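Long-range contacts in glutathione S-transferase domain (Xanthobacter autotrophicus, PDB 4HZ2), which binds glutathione as a dimer and probably transfers it to electrophilic substrates: residues B[121-126]-B[156-161]; B[160-165]-B[198-203]; B[168-173]-B[208-213]. One frame throughout, in Å; residues are numbered along the deposited sequence.

Contact 1 (B[121-126]-B[156-161]). With GSH (glutathione), chain C.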
loop_
_atom_site.group_PDB
_atom_site.type_symbol
_atom_site.label_atom_id
_atom_site.label_comp_id
_atom_site.label_asym_id
_atom_site.label_seq_id
_atom_site.Cartn_x
_atom_site.Cartn_y
_atom_site.Cartn_z
ATOM N N TYR B 121 -0.239 -2.176 -3.820
ATOM C CA TYR B 121 -0.240 -1.317 -4.992
ATOM C C TYR B 121 -0.312 -2.102 -6.310
ATOM O O TYR B 121 -0.963 -1.667 -7.265
ATOM C CB TYR B 121 1.036 -0.439 -5.016
ATOM C CG TYR B 121 0.848 0.742 -5.930
ATOM C CD1 TYR B 121 1.293 0.717 -7.258
ATOM C CD2 TYR B 121 0.141 1.866 -5.490
ATOM C CE1 TYR B 121 1.072 1.801 -8.093
ATOM C CE2 TYR B 121 -0.092 2.946 -6.313
ATOM C CZ TYR B 121 0.376 2.921 -7.615
ATOM O OH TYR B 121 0.116 4.021 -8.418
ATOM N N SER B 122 0.362 -3.250 -6.347
ATOM C CA SER B 122 0.614 -3.957 -7.613
ATOM C C SER B 122 -0.040 -5.333 -7.702
ATOM O O SER B 122 -0.040 -5.949 -8.776
ATOM C CB SER B 122 2.128 -4.116 -7.840
ATOM O OG SER B 122 2.761 -2.855 -7.981
ATOM N N HIS B 123 -0.595 -5.838 -6.601
ATOM C CA HIS B 123 -1.070 -7.220 -6.584
ATOM C C HIS B 123 -2.540 -7.273 -6.192
ATOM O O HIS B 123 -3.391 -7.697 -6.990
ATOM C CB HIS B 123 -0.172 -8.020 -5.638
ATOM C CG HIS B 123 -0.518 -9.471 -5.468
ATOM N ND1 HIS B 123 -1.528 -9.917 -4.622
ATOM C CD2 HIS B 123 0.083 -10.592 -5.958
ATOM C CE1 HIS B 123 -1.547 -11.243 -4.631
ATOM N NE2 HIS B 123 -0.568 -11.675 -5.419
ATOM N N GLU B 124 -2.843 -6.819 -4.974
ATOM C CA GLU B 124 -4.226 -6.842 -4.477
ATOM C C GLU B 124 -5.238 -6.211 -5.461
ATOM O O GLU B 124 -6.297 -6.795 -5.718
ATOM C CB GLU B 124 -4.307 -6.156 -3.096
ATOM C CG GLU B 124 -5.506 -6.594 -2.260
ATOM C CD GLU B 124 -6.730 -5.733 -2.467
ATOM O OE1 GLU B 124 -6.707 -4.858 -3.361
ATOM O OE2 GLU B 124 -7.733 -5.936 -1.757
ATOM N N PRO B 125 -4.937 -5.012 -5.999
ATOM C CA PRO B 125 -5.965 -4.373 -6.855
ATOM C C PRO B 125 -6.341 -5.143 -8.118
ATOM O O PRO B 125 -7.320 -4.786 -8.779
ATOM C CB PRO B 125 -5.333 -3.009 -7.219
ATOM C CG PRO B 125 -4.327 -2.770 -6.137
ATOM C CD PRO B 125 -3.765 -4.130 -5.795
ATOM N N TYR B 126 -5.582 -6.189 -8.445
ATOM C CA TYR B 126 -5.844 -6.995 -9.644
ATOM C C TYR B 126 -6.332 -8.386 -9.301
ATOM O O TYR B 126 -7.319 -8.867 -9.875
ATOM C CB TYR B 126 -4.604 -7.040 -10.553
ATOM C CG TYR B 126 -4.108 -5.640 -10.774
ATOM C CD1 TYR B 126 -4.912 -4.692 -11.424
ATOM C CD2 TYR B 126 -2.884 -5.232 -10.270
ATOM C CE1 TYR B 126 -4.500 -3.376 -11.563
ATOM C CE2 TYR B 126 -2.442 -3.929 -10.433
ATOM C CZ TYR B 126 -3.258 -3.000 -11.066
ATOM O OH TYR B 126 -2.817 -1.718 -11.230
ATOM N N ALA B 156 1.432 -9.873 -14.318
ATOM C CA ALA B 156 2.709 -9.187 -14.070
ATOM C C ALA B 156 3.141 -9.294 -12.587
ATOM O O ALA B 156 4.332 -9.447 -12.278
ATOM C CB ALA B 156 2.651 -7.728 -14.522
ATOM N N ALA B 157 2.173 -9.216 -11.671
ATOM C CA ALA B 157 2.504 -9.279 -10.222
ATOM C C ALA B 157 2.960 -10.705 -9.906
ATOM O O ALA B 157 3.930 -10.909 -9.171
ATOM C CB ALA B 157 1.302 -8.902 -9.376
ATOM N N LEU B 158 2.280 -11.696 -10.491
ATOM C CA LEU B 158 2.678 -13.087 -10.288
ATOM C C LEU B 158 4.086 -13.330 -10.896
ATOM O O LEU B 158 4.891 -14.089 -10.333
ATOM C CB LEU B 158 1.624 -14.083 -10.824
ATOM C CG LEU B 158 0.288 -14.082 -10.071
ATOM C CD1 LEU B 158 -0.791 -14.877 -10.800
ATOM C CD2 LEU B 158 0.479 -14.620 -8.650
ATOM N N ASP B 159 4.379 -12.673 -12.023
ATOM C CA ASP B 159 5.708 -12.816 -12.639
ATOM C C ASP B 159 6.815 -12.319 -11.682
ATOM O O ASP B 159 7.901 -12.908 -11.602
ATOM C CB ASP B 159 5.813 -12.015 -13.946
ATOM C CG ASP B 159 5.027 -12.612 -15.084
ATOM O OD1 ASP B 159 4.745 -13.838 -15.064
ATOM O OD2 ASP B 159 4.756 -11.839 -16.048
ATOM N N VAL B 160 6.529 -11.238 -10.949
ATOM C CA VAL B 160 7.493 -10.670 -9.999
ATOM C C VAL B 160 7.717 -11.707 -8.875
ATOM O O VAL B 160 8.836 -12.009 -8.473
ATOM C CB VAL B 160 6.998 -9.326 -9.397
ATOM C CG1 VAL B 160 7.837 -8.924 -8.186
ATOM C CG2 VAL B 160 7.024 -8.209 -10.434
ATOM N N MET B 161 6.625 -12.264 -8.375
ATOM C CA MET B 161 6.722 -13.250 -7.293
ATOM C C MET B 161 7.482 -14.478 -7.782
ATOM O O MET B 161 8.319 -15.012 -7.082
ATOM C CB MET B 161 5.320 -13.625 -6.824
ATOM C CG MET B 161 4.637 -12.455 -6.139
ATOM S SD MET B 161 2.961 -12.915 -5.662
ATOM C CE MET B 161 3.311 -14.211 -4.442
HETATM N N1 GSH C . 4.190 1.638 -5.058
HETATM C CA1 GSH C . 5.217 2.383 -5.837
HETATM C C1 GSH C . 5.957 3.328 -4.934
HETATM O O11 GSH C . 5.271 3.950 -4.097
HETATM O O12 GSH C . 7.191 3.459 -5.008
HETATM C CB1 GSH C . 4.581 3.130 -7.016
HETATM C CG1 GSH C . 5.679 3.807 -7.838
HETATM C CD1 GSH C . 5.229 4.124 -9.263
HETATM O OE1 GSH C . 4.064 4.035 -9.587
HETATM N N2 GSH C . 6.162 4.509 -10.138
HETATM C CA2 GSH C . 5.844 4.710 -11.544
HETATM C C2 GSH C . 6.699 3.877 -12.445
HETATM O O2 GSH C . 7.882 3.843 -12.227
HETATM C CB2 GSH C . 5.994 6.184 -11.896
HETATM S SG2 GSH C . 5.436 6.588 -13.587
HETATM N N3 GSH C . 6.135 3.217 -13.467
HETATM C CA3 GSH C . 7.004 2.865 -14.581
HETATM C C3 GSH C . 6.708 1.558 -15.248
HETATM O O31 GSH C . 7.421 1.217 -16.223
HETATM O O32 GSH C . 5.774 0.871 -14.798
#
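H123, A157 and M161 carry a buried, mainly apolar contact between two helices of the all-helical C-terminal half, where helix 107-137 meets helix 144-165. The segments run nearer antiparallel than parallel, at 132°, with axes 9.3 Å apart at closest approach. A157 takes the closest point: its methyl points at the other helix, with CB 3.3 Å from S122 O and 4.0 Å from H123 CD2. With so small a side chain here, the CA atoms of H123 and A157 come within 5.5 Å. The imidazole of H123 is swung anti to its own amide nitrogen (chi1 179°), which carries it past A157 to M161. There the sulfur lies alongside the CD2-NE2 bond, 3.7 Å from H123 CD2 to M161 SD, and approaches obliquely, 63° off the ring normal. The two side chains cross at about a right angle. Beyond the pair, H123 NE2 makes a weak hydrogen bond to T187 OG1. Helix 107-137 is the long first helix of the glutathione transferase C-terminal domain and here forms part of the dimer interface. It departs from regular form in this segment, with a wider pi-type turn at 121-123 and a kink at P125 and Y126, where neither nitrogen bonds to the turn before; that of P125 has no hydrogen to give. Y121 offers one ring face to the amino group of a glutathione gripped largely by the second subunit, with Y121 CG 3.6 Å from glutathione N1. E124 divides its carboxylate between Y121 OH of the second subunit and N33 of its own chain, itself a glutathione-binding residue.

Contact 2 (B[160-165]-B[198-203])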
loop_
_atom_site.group_PDB
_atom_site.type_symbol
_atom_site.label_atom_id
_atom_site.label_comp_id
_atom_site.label_asym_id
_atom_site.label_seq_id
_atom_site.Cartn_x
_atom_site.Cartn_y
_atom_site.Cartn_z
ATOM N N VAL B 160 6.529 -11.238 -10.949
ATOM C CA VAL B 160 7.493 -10.670 -9.999
ATOM C C VAL B 160 7.717 -11.707 -8.875
ATOM O O VAL B 160 8.836 -12.009 -8.473
ATOM C CB VAL B 160 6.998 -9.326 -9.397
ATOM C CG1 VAL B 160 7.837 -8.924 -8.186
ATOM C CG2 VAL B 160 7.024 -8.209 -10.434
ATOM N N MET B 161 6.625 -12.264 -8.375
ATOM C CA MET B 161 6.722 -13.250 -7.293
ATOM C C MET B 161 7.482 -14.478 -7.782
ATOM O O MET B 161 8.319 -15.012 -7.082
ATOM C CB MET B 161 5.320 -13.625 -6.824
ATOM C CG MET B 161 4.637 -12.455 -6.139
ATOM S SD MET B 161 2.961 -12.915 -5.662
ATOM C CE MET B 161 3.311 -14.211 -4.442
ATOM N N GLU B 162 7.179 -14.916 -8.994
ATOM C CA GLU B 162 7.837 -16.100 -9.582
ATOM C C GLU B 162 9.344 -15.904 -9.695
ATOM O O GLU B 162 10.128 -16.818 -9.386
ATOM C CB GLU B 162 7.220 -16.437 -10.950
ATOM C CG GLU B 162 7.901 -17.601 -11.690
ATOM C CD GLU B 162 7.410 -18.938 -11.151
ATOM O OE1 GLU B 162 6.465 -18.932 -10.325
ATOM O OE2 GLU B 162 7.935 -19.996 -11.539
ATOM N N GLN B 163 9.750 -14.720 -10.134
ATOM C CA GLN B 163 11.163 -14.415 -10.350
ATOM C C GLN B 163 11.912 -14.542 -9.010
ATOM O O GLN B 163 13.026 -15.060 -8.934
ATOM C CB GLN B 163 11.273 -12.978 -10.893
ATOM C CG GLN B 163 12.606 -12.568 -11.480
ATOM C CD GLN B 163 13.620 -12.197 -10.410
ATOM O OE1 GLN B 163 13.272 -11.726 -9.320
ATOM N NE2 GLN B 163 14.881 -12.412 -10.715
ATOM N N HIS B 164 11.283 -14.072 -7.931
ATOM C CA HIS B 164 11.939 -14.119 -6.651
ATOM C C HIS B 164 11.924 -15.557 -6.097
ATOM O O HIS B 164 12.939 -16.065 -5.619
ATOM C CB HIS B 164 11.223 -13.197 -5.649
ATOM C CG HIS B 164 11.773 -13.320 -4.261
ATOM N ND1 HIS B 164 12.741 -12.464 -3.761
ATOM C CD2 HIS B 164 11.547 -14.246 -3.293
ATOM C CE1 HIS B 164 13.074 -12.852 -2.538
ATOM N NE2 HIS B 164 12.381 -13.942 -2.242
ATOM N N LEU B 165 10.758 -16.201 -6.143
ATOM C CA LEU B 165 10.563 -17.497 -5.482
ATOM C C LEU B 165 11.211 -18.674 -6.235
ATOM O O LEU B 165 11.318 -19.786 -5.716
ATOM C CB LEU B 165 9.068 -17.757 -5.294
ATOM C CG LEU B 165 8.467 -16.847 -4.177
ATOM C CD1 LEU B 165 6.943 -16.778 -4.241
ATOM C CD2 LEU B 165 8.889 -17.228 -2.753
ATOM N N ALA B 198 -0.304 -23.260 -11.955
ATOM C CA ALA B 198 0.596 -24.203 -12.609
ATOM C C ALA B 198 1.513 -23.460 -13.567
ATOM O O ALA B 198 2.618 -23.928 -13.857
ATOM C CB ALA B 198 -0.184 -25.300 -13.341
ATOM N N GLN B 199 1.055 -22.311 -14.063
ATOM C CA GLN B 199 1.875 -21.478 -14.955
ATOM C C GLN B 199 2.928 -20.626 -14.230
ATOM O O GLN B 199 3.772 -19.975 -14.889
ATOM C CB GLN B 199 0.984 -20.574 -15.807
ATOM C CG GLN B 199 -0.058 -21.334 -16.593
ATOM C CD GLN B 199 0.583 -22.350 -17.516
ATOM O OE1 GLN B 199 0.282 -23.540 -17.444
ATOM N NE2 GLN B 199 1.504 -21.888 -18.361
ATOM N N TRP B 200 2.872 -20.619 -12.895
ATOM C CA TRP B 200 3.870 -19.957 -12.049
ATOM C C TRP B 200 4.336 -20.974 -11.015
ATOM O O TRP B 200 3.976 -20.887 -9.836
ATOM C CB TRP B 200 3.270 -18.723 -11.333
ATOM C CG TRP B 200 2.941 -17.586 -12.298
ATOM C CD1 TRP B 200 3.783 -16.591 -12.696
ATOM C CD2 TRP B 200 1.691 -17.356 -12.981
ATOM N NE1 TRP B 200 3.144 -15.747 -13.591
ATOM C CE2 TRP B 200 1.857 -16.187 -13.774
ATOM C CE3 TRP B 200 0.448 -18.015 -12.998
ATOM C CZ2 TRP B 200 0.825 -15.666 -14.585
ATOM C CZ3 TRP B 200 -0.590 -17.483 -13.796
ATOM C CH2 TRP B 200 -0.385 -16.314 -14.580
ATOM N N PRO B 201 5.139 -21.944 -11.447
ATOM C CA PRO B 201 5.400 -23.098 -10.607
ATOM C C PRO B 201 6.126 -22.770 -9.312
ATOM O O PRO B 201 5.930 -23.481 -8.326
ATOM C CB PRO B 201 6.244 -24.032 -11.513
ATOM C CG PRO B 201 6.704 -23.178 -12.651
ATOM C CD PRO B 201 5.674 -22.092 -12.813
ATOM N N ALA B 202 7.000 -21.761 -9.317
ATOM C CA ALA B 202 7.687 -21.357 -8.076
ATOM C C ALA B 202 6.676 -20.720 -7.119
ATOM O O ALA B 202 6.753 -20.924 -5.904
ATOM C CB ALA B 202 8.856 -20.413 -8.339
ATOM N N VAL B 203 5.738 -19.941 -7.647
ATOM C CA VAL B 203 4.651 -19.413 -6.806
ATOM C C VAL B 203 3.792 -20.557 -6.258
ATOM O O VAL B 203 3.438 -20.560 -5.075
ATOM C CB VAL B 203 3.774 -18.379 -7.548
ATOM C CG1 VAL B 203 2.663 -17.887 -6.635
ATOM C CG2 VAL B 203 4.651 -17.216 -8.024
HETATM O O HOH W 1 9.130 -21.517 -4.552
#
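E162 reaches across to the first turn of helix 201-211 and takes two backbone N-H groups with one carboxylate. E162 OE1 accepts from V203 N at 3.0 Å and E162 OE2 from A202 N, also at 3.0 Å. Both bonds are fairly straight and arrive on the syn side of the carboxylate, tilted out of its plane by 30° and 19°. CG of E162 is anti to the backbone nitrogen, and a bend at chi2 (81°) then lays the carboxylate against the A202 methyl; A202 CB is 3.4 Å from E162 OE2. P201, with no hydrogen on its nitrogen, instead sets its ring carbon CD 3.3 Å from E162 OE2. W200, at the N-cap position, meets the aliphatic base of E162 with the edge of its indole, near the ring plane. Apolar contacts flank the polar centre: M161 CB lies 3.8 Å from V203 CG2, and L165 CB packs on A202 CB at 4.0 Å. A water donates to both L165 O and A202 O, bridging the end of one helix to the start of the other. Further out, D159 OD1 accepts from W200 NE1 and so steadies the indole, while W206 lies against both M161 and L165. This joins the last turns of helix 144-165 to the beginning of helix 201-211 in the C-terminal domain, away from the glutathione site. Because the carboxylate of E162 faces the N-terminal, electropositive end of helix 201-211 and receives two amide hydrogens, its negative form is probably favoured and would in turn partly offset the dipole of that helix.

Contact 3 (B[168-173]-B[208-213])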
loop_
_atom_site.group_PDB
_atom_site.type_symbol
_atom_site.label_atom_id
_atom_site.label_comp_id
_atom_site.label_asym_id
_atom_site.label_seq_id
_atom_site.Cartn_x
_atom_site.Cartn_y
_atom_site.Cartn_z
ATOM N N GLU B 168 14.578 -18.254 -4.080
ATOM C CA GLU B 168 14.528 -18.384 -2.622
ATOM C C GLU B 168 13.139 -18.895 -2.245
ATOM O O GLU B 168 12.163 -18.481 -2.843
ATOM C CB GLU B 168 14.736 -17.029 -1.950
ATOM C CG GLU B 168 16.135 -16.441 -2.084
ATOM C CD GLU B 168 17.210 -17.262 -1.383
ATOM O OE1 GLU B 168 16.875 -18.097 -0.496
ATOM O OE2 GLU B 168 18.422 -17.057 -1.709
ATOM N N PRO B 169 13.036 -19.795 -1.254
ATOM C CA PRO B 169 11.717 -20.369 -0.927
ATOM C C PRO B 169 10.773 -19.439 -0.157
ATOM O O PRO B 169 9.560 -19.710 -0.125
ATOM C CB PRO B 169 12.075 -21.592 -0.064
ATOM C CG PRO B 169 13.425 -21.261 0.519
ATOM C CD PRO B 169 14.133 -20.544 -0.609
ATOM N N TRP B 170 11.314 -18.372 0.444
ATOM C CA TRP B 170 10.518 -17.390 1.198
ATOM C C TRP B 170 10.710 -15.997 0.628
ATOM O O TRP B 170 11.737 -15.709 0.009
ATOM C CB TRP B 170 10.944 -17.403 2.675
ATOM C CG TRP B 170 10.856 -18.758 3.276
ATOM C CD1 TRP B 170 11.906 -19.565 3.657
ATOM C CD2 TRP B 170 9.651 -19.486 3.600
ATOM N NE1 TRP B 170 11.425 -20.751 4.189
ATOM C CE2 TRP B 170 10.047 -20.724 4.171
ATOM C CE3 TRP B 170 8.284 -19.223 3.444
ATOM C CZ2 TRP B 170 9.121 -21.691 4.576
ATOM C CZ3 TRP B 170 7.356 -20.183 3.868
ATOM C CH2 TRP B 170 7.781 -21.402 4.412
ATOM N N LEU B 171 9.750 -15.103 0.859
ATOM C CA LEU B 171 9.864 -13.744 0.313
ATOM C C LEU B 171 11.026 -12.913 0.915
ATOM O O LEU B 171 11.606 -12.068 0.228
ATOM C CB LEU B 171 8.544 -12.975 0.431
ATOM C CG LEU B 171 7.452 -13.495 -0.525
ATOM C CD1 LEU B 171 6.144 -12.734 -0.246
ATOM C CD2 LEU B 171 7.868 -13.372 -1.998
ATOM N N VAL B 172 11.368 -13.162 2.177
ATOM C CA VAL B 172 12.417 -12.395 2.873
ATOM C C VAL B 172 13.300 -13.306 3.715
ATOM O O VAL B 172 12.783 -14.148 4.454
ATOM C CB VAL B 172 11.810 -11.345 3.833
ATOM C CG1 VAL B 172 12.923 -10.601 4.568
ATOM C CG2 VAL B 172 10.909 -10.396 3.057
ATOM N N GLY B 173 14.617 -13.115 3.621
ATOM C CA GLY B 173 15.532 -13.870 4.441
ATOM C C GLY B 173 15.389 -15.364 4.254
ATOM O O GLY B 173 15.172 -15.827 3.129
ATOM N N ASP B 208 2.162 -23.876 -1.522
ATOM C CA ASP B 208 2.097 -25.141 -0.777
ATOM C C ASP B 208 2.937 -25.108 0.502
ATOM O O ASP B 208 2.539 -25.659 1.542
ATOM C CB ASP B 208 2.497 -26.331 -1.652
ATOM C CG ASP B 208 1.508 -26.576 -2.793
ATOM O OD1 ASP B 208 0.331 -26.177 -2.677
ATOM O OD2 ASP B 208 1.909 -27.172 -3.821
ATOM N N ARG B 209 4.109 -24.481 0.422
ATOM C CA ARG B 209 5.043 -24.349 1.549
ATOM C C ARG B 209 4.400 -23.533 2.657
ATOM O O ARG B 209 4.459 -23.893 3.842
ATOM C CB ARG B 209 6.315 -23.646 1.016
ATOM C CG ARG B 209 7.515 -23.497 1.908
ATOM C CD ARG B 209 8.619 -22.825 1.089
ATOM N NE ARG B 209 8.979 -23.633 -0.076
ATOM C CZ ARG B 209 9.046 -23.205 -1.336
ATOM N NH1 ARG B 209 8.828 -21.934 -1.667
ATOM N NH2 ARG B 209 9.372 -24.072 -2.289
ATOM N N VAL B 210 3.767 -22.427 2.278
ATOM C CA VAL B 210 3.121 -21.585 3.287
ATOM C C VAL B 210 1.932 -22.338 3.884
ATOM O O VAL B 210 1.753 -22.355 5.115
ATOM C CB VAL B 210 2.678 -20.209 2.722
ATOM C CG1 VAL B 210 1.825 -19.471 3.749
ATOM C CG2 VAL B 210 3.897 -19.381 2.327
ATOM N N ALA B 211 1.158 -23.013 3.048
ATOM C CA ALA B 211 -0.036 -23.730 3.533
ATOM C C ALA B 211 0.326 -24.838 4.525
ATOM O O ALA B 211 -0.491 -25.218 5.372
ATOM C CB ALA B 211 -0.843 -24.303 2.366
ATOM N N ALA B 212 1.541 -25.375 4.406
ATOM C CA ALA B 212 1.975 -26.468 5.274
ATOM C C ALA B 212 2.507 -25.983 6.626
ATOM O O ALA B 212 2.743 -26.798 7.535
ATOM C CB ALA B 212 3.020 -27.320 4.571
ATOM N N LEU B 213 2.698 -24.672 6.781
ATOM C CA LEU B 213 3.199 -24.145 8.066
ATOM C C LEU B 213 2.196 -24.392 9.192
ATOM O O LEU B 213 0.990 -24.271 8.979
ATOM C CB LEU B 213 3.502 -22.646 7.962
ATOM C CG LEU B 213 4.701 -22.277 7.079
ATOM C CD1 LEU B 213 4.735 -20.765 6.894
ATOM C CD2 LEU B 213 5.989 -22.754 7.732
#
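P169 begins the contact by using both its ring and its carbonyl on R209. Its CB lies over one face of the guanidinium, toward the rim, with P169 CB 3.7 Å from R209 CZ. P169 O, in turn, accepts from R209 NH1 at 2.8 Å; the donor lies in the carbonyl plane on a lone pair, although the carbonyl is tilted out of the guanidinium plane and the bond is appreciably bent. Next comes W170, which extends its six-membered ring under the aliphatic part of the same arginine. R209 CD stands over one face in a CH-pi contact, 3.8 Å from the centroid and 15° off the ring normal, and R209 CG touches W170 CH2 at 3.3 Å. A bend at chi3 (-60°) turns the arginine chain from the indole to the proline, leaving guanidinium and indole planes 79° apart. V210 meets the indole at its edge, with V210 CG2 3.9 Å from W170 CZ3, and L213 CD1 approaches W170 CH2 obliquely at 4.0 Å. The segment belongs to the loop between helix 144-165 and helix 178-187, packed here on the C-terminal part of helix 201-211 in the C-terminal domain. W170 O accepts from H164 NE2, and L171 N is bonded to D180 OD1; D180, in the first turn of helix 178-187, is probably the aspartate of the N-capping box of the glutathione transferase fold. L171 and V172 then turn inward, L171 onto L183 and V172 onto W115 of helix 107-137, while the arginine-proline side remains near the surface.

All three contacts lie in the helical C-terminal domain. Contact 1 is nearest the dimer interface and the glutathione site; the centres are about 11 Å (1 and 2), 12 Å (2 and 3) and 17 Å (1 and 3) apart. Helix 144-165 serves contacts 1 and 2, whose ranges overlap at V160 and M161, M161 touching in both, and helix 201-211 serves contacts 2 and 3. Along the chain contact 1 closes first, on the residues where contact 2 opens, whereas contacts 2 and 3 interleave. Side chains of helix 144-165 tie contact 2 to each neighbour, whereas contacts 1 and 3 do not touch (nearest atoms about 5 Å), making a continuous path from the interface helix 107-137 through contact 2 to the peripheral loop.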